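Local coordinates for hypothetical protein (Legionella pneumophila subsp. pneumophila, PDB 4G2A), which is of unknown function but may bind a nutrient, and combines a DUF4424 region with a YARHG domain, at residues M64-P69 with Y93-T98; Y239-V244 with Y274-R279; E288-S291 with W295-P298. All coordinates share one frame; numbering follows the deposited sequence.

Contact 1: M64-P69 with Y93-T98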
loop_
_atom_site.group_PDB
_atom_site.type_symbol
_atom_site.label_atom_id
_atom_site.label_comp_id
_atom_site.label_asym_id
_atom_site.label_seq_id
_atom_site.Cartn_x
_atom_site.Cartn_y
_atom_site.Cartn_z
HETATM N N MSE A 64 -2.288 25.896 2.007
HETATM C CA MSE A 64 -2.115 24.494 2.369
HETATM C C MSE A 64 -1.420 23.794 1.247
HETATM O O MSE A 64 -1.625 24.159 0.089
HETATM C CB MSE A 64 -3.457 23.822 2.627
HETATM C CG MSE A 64 -4.055 24.129 3.957
HETATM SE SE MSE A 64 -5.443 22.823 4.336
HETATM C CE MSE A 64 -6.246 23.764 5.849
ATOM N N ALA A 65 -0.634 22.755 1.569
ATOM C CA ALA A 65 0.086 21.993 0.560
ATOM C C ALA A 65 -0.056 20.505 0.763
ATOM O O ALA A 65 -0.040 20.032 1.911
ATOM C CB ALA A 65 1.555 22.370 0.578
ATOM N N PHE A 66 -0.188 19.762 -0.366
ATOM C CA PHE A 66 -0.191 18.298 -0.399
ATOM C C PHE A 66 1.168 17.864 -0.965
ATOM O O PHE A 66 1.348 17.983 -2.168
ATOM C CB PHE A 66 -1.362 17.705 -1.216
ATOM C CG PHE A 66 -1.205 16.221 -1.529
ATOM C CD1 PHE A 66 -1.549 15.252 -0.591
ATOM C CD2 PHE A 66 -0.734 15.797 -2.766
ATOM C CE1 PHE A 66 -1.442 13.888 -0.894
ATOM C CE2 PHE A 66 -0.616 14.430 -3.060
ATOM C CZ PHE A 66 -0.982 13.489 -2.123
ATOM N N PRO A 67 2.137 17.397 -0.126
ATOM C CA PRO A 67 3.442 16.974 -0.662
ATOM C C PRO A 67 3.382 15.598 -1.293
ATOM O O PRO A 67 2.575 14.763 -0.892
ATOM C CB PRO A 67 4.356 16.966 0.565
ATOM C CG PRO A 67 3.499 17.285 1.730
ATOM C CD PRO A 67 2.075 17.180 1.328
ATOM N N PHE A 68 4.247 15.336 -2.261
ATOM C CA PHE A 68 4.212 14.029 -2.922
ATOM C C PHE A 68 5.591 13.602 -3.462
ATOM O O PHE A 68 6.414 14.454 -3.816
ATOM C CB PHE A 68 3.173 14.048 -4.079
ATOM C CG PHE A 68 3.316 15.201 -5.041
ATOM C CD1 PHE A 68 4.270 15.171 -6.060
ATOM C CD2 PHE A 68 2.488 16.304 -4.953
ATOM C CE1 PHE A 68 4.394 16.235 -6.957
ATOM C CE2 PHE A 68 2.612 17.369 -5.856
ATOM C CZ PHE A 68 3.570 17.335 -6.841
ATOM N N PRO A 69 5.838 12.275 -3.578
ATOM C CA PRO A 69 7.086 11.828 -4.239
ATOM C C PRO A 69 6.962 11.977 -5.759
ATOM O O PRO A 69 5.860 12.064 -6.298
ATOM C CB PRO A 69 7.199 10.350 -3.815
ATOM C CG PRO A 69 5.792 9.908 -3.534
ATOM C CD PRO A 69 4.971 11.129 -3.215
ATOM N N TYR A 93 -1.936 10.492 -8.942
ATOM C CA TYR A 93 -2.699 10.629 -10.167
ATOM C C TYR A 93 -4.055 11.194 -9.893
ATOM O O TYR A 93 -4.734 10.744 -8.971
ATOM C CB TYR A 93 -2.822 9.246 -10.860
ATOM C CG TYR A 93 -1.476 8.618 -11.101
ATOM C CD1 TYR A 93 -0.678 9.025 -12.165
ATOM C CD2 TYR A 93 -0.949 7.691 -10.209
ATOM C CE1 TYR A 93 0.596 8.497 -12.358
ATOM C CE2 TYR A 93 0.337 7.179 -10.376
ATOM C CZ TYR A 93 1.097 7.574 -11.464
ATOM O OH TYR A 93 2.358 7.079 -11.656
ATOM N N ASP A 94 -4.466 12.151 -10.735
ATOM C CA ASP A 94 -5.790 12.787 -10.747
ATOM C C ASP A 94 -6.147 13.326 -9.370
ATOM O O ASP A 94 -7.214 13.035 -8.826
ATOM C CB ASP A 94 -6.876 11.814 -11.277
ATOM C CG ASP A 94 -6.519 11.184 -12.618
ATOM O OD1 ASP A 94 -6.302 11.942 -13.596
ATOM O OD2 ASP A 94 -6.425 9.937 -12.683
ATOM N N PHE A 95 -5.217 14.080 -8.795
ATOM C CA PHE A 95 -5.398 14.737 -7.514
ATOM C C PHE A 95 -6.483 15.781 -7.636
ATOM O O PHE A 95 -6.415 16.663 -8.496
ATOM C CB PHE A 95 -4.092 15.380 -7.046
ATOM C CG PHE A 95 -4.226 16.095 -5.725
ATOM C CD1 PHE A 95 -4.172 15.389 -4.523
ATOM C CD2 PHE A 95 -4.403 17.478 -5.678
ATOM C CE1 PHE A 95 -4.310 16.049 -3.295
ATOM C CE2 PHE A 95 -4.515 18.141 -4.449
ATOM C CZ PHE A 95 -4.469 17.421 -3.266
ATOM N N LEU A 96 -7.497 15.650 -6.784
ATOM C CA LEU A 96 -8.613 16.566 -6.667
ATOM C C LEU A 96 -8.753 16.978 -5.207
ATOM O O LEU A 96 -8.801 16.103 -4.338
ATOM C CB LEU A 96 -9.928 15.924 -7.164
ATOM C CG LEU A 96 -10.014 15.442 -8.607
ATOM C CD1 LEU A 96 -11.294 14.662 -8.809
ATOM C CD2 LEU A 96 -9.907 16.607 -9.609
ATOM N N VAL A 97 -8.822 18.300 -4.942
ATOM C CA VAL A 97 -9.021 18.868 -3.612
ATOM C C VAL A 97 -10.267 19.764 -3.628
ATOM O O VAL A 97 -10.485 20.531 -4.580
ATOM C CB VAL A 97 -7.761 19.591 -3.032
ATOM C CG1 VAL A 97 -7.167 20.612 -4.005
ATOM C CG2 VAL A 97 -8.034 20.218 -1.666
ATOM N N THR A 98 -11.113 19.598 -2.587
ATOM C CA THR A 98 -12.306 20.403 -2.337
ATOM C C THR A 98 -12.135 21.106 -0.981
ATOM O O THR A 98 -11.675 20.491 -0.012
ATOM C CB THR A 98 -13.619 19.589 -2.399
ATOM O OG1 THR A 98 -13.750 18.781 -1.234
ATOM C CG2 THR A 98 -13.750 18.740 -3.657
#
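Phe66 and Phe95 form an offset (parallel-displaced) stack that bridges strands 60-68 and 95-99 of the beta-rich part of the chain; both segments fall in the DUF4424 region. The nearest alpha carbons across the contact, Phe66 CA and Val97 CA, are 9.4 Å apart, too far for the backbones to pair. The two strands therefore meet through side chains alone, and their backbones bond to other strands: in strand 60-68, Phe66 pairs with Tyr125 and Ala65 with Ile14, while strand 95-99 pairs with strands 102-110 and 136-150.

The ring centroids of Phe66 and Phe95 lie 4.6 Å apart with their planes inclined by 20°, and the rings are displaced so that Phe95 covers the CB-CG end of Phe66 rather than its middle. Phe95 CE1 stands 3.5 Å above the plane of the Phe66 ring, toward its rim. The side chains come from opposing backbones and slide past each other in opposite senses. In both residues CG is anti to the backbone N (chi1 167° for Phe66, 179° for Phe95), which sends each ring into the gap between the strands.

The apolar contacts follow from this displacement. Phe95 CZ reaches back to Phe66 CB at 3.7 Å, whereas Phe95 CD1 lies over the CD2-CE2 side of the Phe66 ring, 3.9 Å from CD2.

Further aromatic groups extend the pair: His141 of strand 136-150 meets Phe95 edge-to-face and also approaches Phe66, and Tyr125 of strand 123-131 and Tyr143 of strand 136-150 bring up more rings. The chain turns a corner at Asp94, just before Phe95. In the stack itself, Phe95 CE1 lies 3.6 Å from both Phe66 CG and Phe66 CD2.

Contact 2: Y239-V244 with Y274-R279. With SO4 (sulfate ion), chain M; SO4 (sulfate ion), chain C.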
loop_
_atom_site.group_PDB
_atom_site.type_symbol
_atom_site.label_atom_id
_atom_site.label_comp_id
_atom_site.label_asym_id
_atom_site.label_seq_id
_atom_site.Cartn_x
_atom_site.Cartn_y
_atom_site.Cartn_z
ATOM N N TYR A 239 3.019 -13.949 -2.879
ATOM C CA TYR A 239 3.438 -14.852 -1.816
ATOM C C TYR A 239 4.005 -16.141 -2.418
ATOM O O TYR A 239 5.116 -16.540 -2.074
ATOM C CB TYR A 239 2.299 -15.166 -0.826
ATOM C CG TYR A 239 2.653 -16.313 0.089
ATOM C CD1 TYR A 239 3.471 -16.119 1.198
ATOM C CD2 TYR A 239 2.249 -17.613 -0.202
ATOM C CE1 TYR A 239 3.859 -17.188 2.009
ATOM C CE2 TYR A 239 2.631 -18.686 0.597
ATOM C CZ TYR A 239 3.429 -18.467 1.708
ATOM O OH TYR A 239 3.796 -19.526 2.501
ATOM N N VAL A 240 3.249 -16.777 -3.323
ATOM C CA VAL A 240 3.638 -18.032 -3.977
ATOM C C VAL A 240 4.915 -17.843 -4.818
ATOM O O VAL A 240 5.777 -18.712 -4.796
ATOM C CB VAL A 240 2.456 -18.619 -4.801
ATOM C CG1 VAL A 240 2.854 -19.896 -5.552
ATOM C CG2 VAL A 240 1.271 -18.900 -3.892
ATOM N N ARG A 241 5.077 -16.708 -5.495
ATOM C CA ARG A 241 6.270 -16.473 -6.304
ATOM C C ARG A 241 7.534 -16.263 -5.469
ATOM O O ARG A 241 8.523 -16.948 -5.685
ATOM C CB ARG A 241 6.062 -15.292 -7.252
ATOM C CG ARG A 241 5.105 -15.680 -8.344
ATOM C CD ARG A 241 4.935 -14.648 -9.413
ATOM N NE ARG A 241 4.027 -15.170 -10.435
ATOM C CZ ARG A 241 3.717 -14.529 -11.552
ATOM N NH1 ARG A 241 4.248 -13.338 -11.810
ATOM N NH2 ARG A 241 2.889 -15.079 -12.432
ATOM N N TYR A 242 7.499 -15.368 -4.504
ATOM C CA TYR A 242 8.692 -15.037 -3.746
ATOM C C TYR A 242 8.977 -15.946 -2.557
ATOM O O TYR A 242 10.141 -16.044 -2.172
ATOM C CB TYR A 242 8.620 -13.589 -3.298
ATOM C CG TYR A 242 8.748 -12.627 -4.455
ATOM C CD1 TYR A 242 7.634 -12.243 -5.196
ATOM C CD2 TYR A 242 9.985 -12.111 -4.820
ATOM C CE1 TYR A 242 7.742 -11.326 -6.241
ATOM C CE2 TYR A 242 10.109 -11.189 -5.860
ATOM C CZ TYR A 242 8.985 -10.800 -6.571
ATOM O OH TYR A 242 9.125 -9.898 -7.605
ATOM N N LYS A 243 7.960 -16.599 -1.977
ATOM C CA LYS A 243 8.169 -17.458 -0.815
ATOM C C LYS A 243 8.152 -18.948 -1.159
ATOM O O LYS A 243 8.580 -19.753 -0.328
ATOM C CB LYS A 243 7.128 -17.171 0.290
ATOM C CG LYS A 243 7.081 -15.719 0.783
ATOM C CD LYS A 243 8.373 -15.205 1.413
ATOM C CE LYS A 243 8.786 -15.951 2.658
ATOM N NZ LYS A 243 9.963 -15.303 3.287
ATOM N N VAL A 244 7.652 -19.331 -2.344
ATOM C CA VAL A 244 7.579 -20.749 -2.687
ATOM C C VAL A 244 8.380 -21.041 -3.957
ATOM O O VAL A 244 9.273 -21.873 -3.885
ATOM C CB VAL A 244 6.125 -21.316 -2.768
ATOM C CG1 VAL A 244 6.137 -22.831 -2.915
ATOM C CG2 VAL A 244 5.288 -20.931 -1.531
ATOM N N TYR A 274 0.496 -24.547 -9.902
ATOM C CA TYR A 274 -0.776 -24.432 -10.613
ATOM C C TYR A 274 -1.857 -23.741 -9.772
ATOM O O TYR A 274 -2.689 -23.036 -10.333
ATOM C CB TYR A 274 -1.280 -25.838 -10.989
ATOM C CG TYR A 274 -0.323 -26.637 -11.839
ATOM C CD1 TYR A 274 -0.329 -26.520 -13.224
ATOM C CD2 TYR A 274 0.530 -27.576 -11.266
ATOM C CE1 TYR A 274 0.506 -27.298 -14.018
ATOM C CE2 TYR A 274 1.406 -28.329 -12.050
ATOM C CZ TYR A 274 1.388 -28.187 -13.428
ATOM O OH TYR A 274 2.221 -28.930 -14.230
ATOM N N ALA A 275 -1.868 -23.994 -8.434
ATOM C CA ALA A 275 -2.815 -23.446 -7.436
ATOM C C ALA A 275 -2.693 -21.933 -7.341
ATOM O O ALA A 275 -3.644 -21.251 -6.965
ATOM C CB ALA A 275 -2.561 -24.070 -6.083
ATOM N N GLN A 276 -1.505 -21.431 -7.711
ATOM C CA GLN A 276 -1.071 -20.036 -7.856
ATOM C C GLN A 276 -2.068 -19.272 -8.744
ATOM O O GLN A 276 -2.349 -18.111 -8.481
ATOM C CB GLN A 276 0.339 -20.060 -8.535
ATOM C CG GLN A 276 1.083 -18.731 -8.615
ATOM C CD GLN A 276 2.253 -18.707 -9.583
ATOM O OE1 GLN A 276 2.693 -17.634 -10.025
ATOM N NE2 GLN A 276 2.785 -19.864 -9.960
ATOM N N TYR A 277 -2.596 -19.938 -9.798
ATOM C CA TYR A 277 -3.518 -19.343 -10.768
ATOM C C TYR A 277 -4.979 -19.792 -10.562
ATOM O O TYR A 277 -5.860 -19.457 -11.354
ATOM C CB TYR A 277 -3.034 -19.673 -12.194
ATOM C CG TYR A 277 -1.600 -19.243 -12.438
ATOM C CD1 TYR A 277 -1.259 -17.893 -12.508
ATOM C CD2 TYR A 277 -0.580 -20.183 -12.567
ATOM C CE1 TYR A 277 0.057 -17.488 -12.709
ATOM C CE2 TYR A 277 0.741 -19.791 -12.758
ATOM C CZ TYR A 277 1.051 -18.440 -12.847
ATOM O OH TYR A 277 2.340 -18.015 -13.051
ATOM N N GLY A 278 -5.219 -20.534 -9.500
ATOM C CA GLY A 278 -6.557 -20.980 -9.141
ATOM C C GLY A 278 -7.072 -22.230 -9.817
ATOM O O GLY A 278 -8.284 -22.353 -10.019
ATOM N N ARG A 279 -6.171 -23.191 -10.123
ATOM C CA ARG A 279 -6.572 -24.464 -10.712
ATOM C C ARG A 279 -7.475 -25.186 -9.727
ATOM O O ARG A 279 -7.232 -25.116 -8.525
ATOM C CB ARG A 279 -5.346 -25.319 -11.042
ATOM C CG ARG A 279 -5.691 -26.620 -11.771
ATOM C CD ARG A 279 -4.540 -27.583 -11.723
ATOM N NE ARG A 279 -4.823 -28.790 -12.487
ATOM C CZ ARG A 279 -5.418 -29.868 -11.993
ATOM N NH1 ARG A 279 -5.816 -29.894 -10.730
ATOM N NH2 ARG A 279 -5.632 -30.924 -12.764
HETATM S S SO4 M . 3.587 -13.231 -15.694
HETATM O O1 SO4 M . 4.292 -13.841 -16.832
HETATM O O2 SO4 M . 4.570 -12.645 -14.765
HETATM O O3 SO4 M . 2.675 -12.173 -16.176
HETATM O O4 SO4 M . 2.808 -14.273 -15.012
HETATM S S SO4 C . -6.430 -33.095 -9.284
HETATM O O1 SO4 C . -7.548 -32.494 -10.015
HETATM O O2 SO4 C . -6.574 -34.546 -9.294
HETATM O O3 SO4 C . -5.209 -32.706 -9.946
HETATM O O4 SO4 C . -6.356 -32.653 -7.908
#
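A single guanidinium, that of Arg241, spends its edge on three partners at once: Gln276, Tyr277 and the sulfate ion of chain M. It ties helix 236-250 of the YARHG domain to the type I beta turn from Ala275 to Gly278. The Arg241 side chain is extended from CG to NE, and this carries its charged end out to the turn although its root does not point there.

The NE bond is the straighter of the two made to protein. Arg241 NE donates to Gln276 OE1 at 2.8 Å, with 174° at the hydrogen, and OE1 lies in the guanidinium plane. The amide itself stands almost perpendicular, its plane 83° from that of the guanidinium. Arg241 NH2 gives a more bent bond to Tyr277 OH, at 3.1 Å, with the oxygen tilted out of the guanidinium plane.

Asp311 is the second-shell residue: its OD2 bonds Tyr277 OH and its OD1 bonds Gln276 NE2, so one carboxylate positions both partners of the arginine. Gln276 NE2 also reaches Ile273 O. This carboxylate would be expected to favour the positive charge nearby.

Alongside the polar contacts, Val240 CG1 rests on the aliphatic part of Gln276, 3.7 Å from CG. Gln276 CG is anti to its backbone N (chi1 -172°), which lays that carbon against the valine.

The chain M sulfate, probably from the crystallisation liquor, is held in a bidentate manner: Arg241 NH1 bonds O2 at 3.1 Å, and Arg241 NH2, which also serves Tyr277 OH, bonds O4 at 2.7 Å.

Contact 3: E288-S291 with W295-P298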
loop_
_atom_site.group_PDB
_atom_site.type_symbol
_atom_site.label_atom_id
_atom_site.label_comp_id
_atom_site.label_asym_id
_atom_site.label_seq_id
_atom_site.Cartn_x
_atom_site.Cartn_y
_atom_site.Cartn_z
ATOM N N GLU A 288 -8.465 -30.405 -0.119
ATOM C CA GLU A 288 -8.433 -30.073 1.300
ATOM C C GLU A 288 -7.235 -29.184 1.673
ATOM O O GLU A 288 -7.399 -28.290 2.514
ATOM C CB GLU A 288 -8.405 -31.350 2.151
ATOM C CG GLU A 288 -9.031 -31.145 3.522
ATOM C CD GLU A 288 -8.470 -31.994 4.648
ATOM O OE1 GLU A 288 -8.321 -33.224 4.458
ATOM O OE2 GLU A 288 -8.228 -31.433 5.741
ATOM N N TYR A 289 -6.036 -29.458 1.086
ATOM C CA TYR A 289 -4.797 -28.713 1.335
ATOM C C TYR A 289 -4.893 -27.250 0.872
ATOM O O TYR A 289 -4.563 -26.350 1.640
ATOM C CB TYR A 289 -3.610 -29.410 0.661
ATOM C CG TYR A 289 -2.284 -28.684 0.772
ATOM C CD1 TYR A 289 -1.478 -28.838 1.894
ATOM C CD2 TYR A 289 -1.782 -27.939 -0.293
ATOM C CE1 TYR A 289 -0.248 -28.192 1.992
ATOM C CE2 TYR A 289 -0.543 -27.304 -0.213
ATOM C CZ TYR A 289 0.229 -27.451 0.924
ATOM O OH TYR A 289 1.458 -26.849 1.002
ATOM N N PHE A 290 -5.322 -27.015 -0.369
ATOM C CA PHE A 290 -5.430 -25.655 -0.893
ATOM C C PHE A 290 -6.675 -24.935 -0.364
ATOM O O PHE A 290 -6.682 -23.704 -0.322
ATOM C CB PHE A 290 -5.372 -25.634 -2.428
ATOM C CG PHE A 290 -4.029 -26.104 -2.939
ATOM C CD1 PHE A 290 -2.882 -25.346 -2.727
ATOM C CD2 PHE A 290 -3.900 -27.338 -3.563
ATOM C CE1 PHE A 290 -1.638 -25.801 -3.158
ATOM C CE2 PHE A 290 -2.655 -27.794 -3.994
ATOM C CZ PHE A 290 -1.536 -27.018 -3.804
ATOM N N SER A 291 -7.702 -25.680 0.093
ATOM C CA SER A 291 -8.880 -25.042 0.687
ATOM C C SER A 291 -8.465 -24.246 1.930
ATOM O O SER A 291 -9.018 -23.181 2.180
ATOM C CB SER A 291 -9.935 -26.078 1.055
ATOM O OG SER A 291 -9.645 -26.747 2.272
ATOM N N TRP A 295 -4.027 -17.838 0.286
ATOM C CA TRP A 295 -3.697 -17.291 -1.030
ATOM C C TRP A 295 -4.457 -17.954 -2.162
ATOM O O TRP A 295 -4.594 -17.353 -3.240
ATOM C CB TRP A 295 -2.192 -17.391 -1.302
ATOM C CG TRP A 295 -1.562 -18.692 -0.925
ATOM C CD1 TRP A 295 -0.904 -18.978 0.234
ATOM C CD2 TRP A 295 -1.465 -19.864 -1.744
ATOM N NE1 TRP A 295 -0.424 -20.265 0.202
ATOM C CE2 TRP A 295 -0.719 -20.821 -1.019
ATOM C CE3 TRP A 295 -1.897 -20.185 -3.050
ATOM C CZ2 TRP A 295 -0.394 -22.076 -1.548
ATOM C CZ3 TRP A 295 -1.573 -21.430 -3.573
ATOM C CH2 TRP A 295 -0.840 -22.361 -2.823
ATOM N N TYR A 296 -4.931 -19.197 -1.925
ATOM C CA TYR A 296 -5.650 -19.971 -2.910
ATOM C C TYR A 296 -7.095 -19.549 -3.004
ATOM O O TYR A 296 -7.854 -19.588 -2.025
ATOM C CB TYR A 296 -5.541 -21.475 -2.644
ATOM C CG TYR A 296 -6.333 -22.312 -3.625
ATOM C CD1 TYR A 296 -5.840 -22.583 -4.901
ATOM C CD2 TYR A 296 -7.578 -22.831 -3.282
ATOM C CE1 TYR A 296 -6.559 -23.368 -5.801
ATOM C CE2 TYR A 296 -8.303 -23.616 -4.171
ATOM C CZ TYR A 296 -7.789 -23.885 -5.428
ATOM O OH TYR A 296 -8.518 -24.653 -6.301
ATOM N N VAL A 297 -7.470 -19.202 -4.234
ATOM C CA VAL A 297 -8.799 -18.784 -4.660
ATOM C C VAL A 297 -9.088 -19.575 -5.941
ATOM O O VAL A 297 -8.337 -19.421 -6.906
ATOM C CB VAL A 297 -8.862 -17.229 -4.851
ATOM C CG1 VAL A 297 -10.110 -16.790 -5.612
ATOM C CG2 VAL A 297 -8.784 -16.513 -3.512
ATOM N N PRO A 298 -10.100 -20.480 -5.970
ATOM C CA PRO A 298 -10.376 -21.216 -7.215
ATOM C C PRO A 298 -10.819 -20.259 -8.329
ATOM O O PRO A 298 -11.629 -19.362 -8.094
ATOM C CB PRO A 298 -11.489 -22.200 -6.816
ATOM C CG PRO A 298 -11.503 -22.205 -5.329
ATOM C CD PRO A 298 -11.081 -20.833 -4.923
#
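Phe290 joins Trp295 and Tyr296 in an aromatic cluster that folds the loop after helix 284-291 back onto that helix, within the YARHG domain. The approach is close at the backbone too, with Phe290 CA and Tyr296 CA 6.0 Å apart.

Traced outward, the Phe290 side chain passes from Tyr296 at CB to Trp295 at CD1 and CE1. Its CB makes a CH-pi contact over one face of Tyr296, 3.7 Å from the ring centroid and 15° off the ring normal. From there CG turns anti to the carbonyl carbon (chi1 -65°), which brings CD1 and CE1 to the indole. The Phe290 and Tyr296 rings lie oblique to one another, and it is the methylene that makes the close tyrosine contact. Farther out, CD1 comes within 3.6 Å of Trp295 CH2, and CE1 approaches the same CH2 at 3.5 Å. That carbon lies at the edge of the Phe290 ring, near its plane, while the two ring systems are inclined at 68°. Over one face of the Phe290 ring, Tyr289 CD2 stands 3.5 Å above the centre. Beyond the two segments, Phe281 stacks on Phe290, and Thr272 and Ala275 of helix 263-275 also touch it.

Trp295 reaches this point with CG held between its backbone N and carbonyl carbon. The indole also stacks on Tyr239 of helix 236-250, so the cluster links several helices of the domain.

On the Tyr296 side, CD2 lies 3.2 Å from Phe290 O, placing the ring beside the backbone of the last turn, with Phe290 CB over its face. Within the helix, Ser291 OG donates to Glu288 O at 2.7 Å, approaching from above the carbonyl plane.

In the fold
Contact 1 lies on the opposite side of the chain's centre from the other two, in the DUF4424 region. Its centre is about 37 Å from that of contact 2 and about 40 Å from that of contact 3, and even the nearest atoms are about 19 and 26 Å away. Contacts 2 and 3 share the YARHG domain, with centres about 10 Å apart, and they touch. Tyr296 OH is 2.6 Å from Arg279 O, a probable hydrogen bond, and Trp295 CE3 packs 3.5 Å from Val240 CG2. No active site is known; the sulfates at contact 2, on Arg241 and, weakly, Arg279, probably both come from the crystallisation liquor and indicate no pocket.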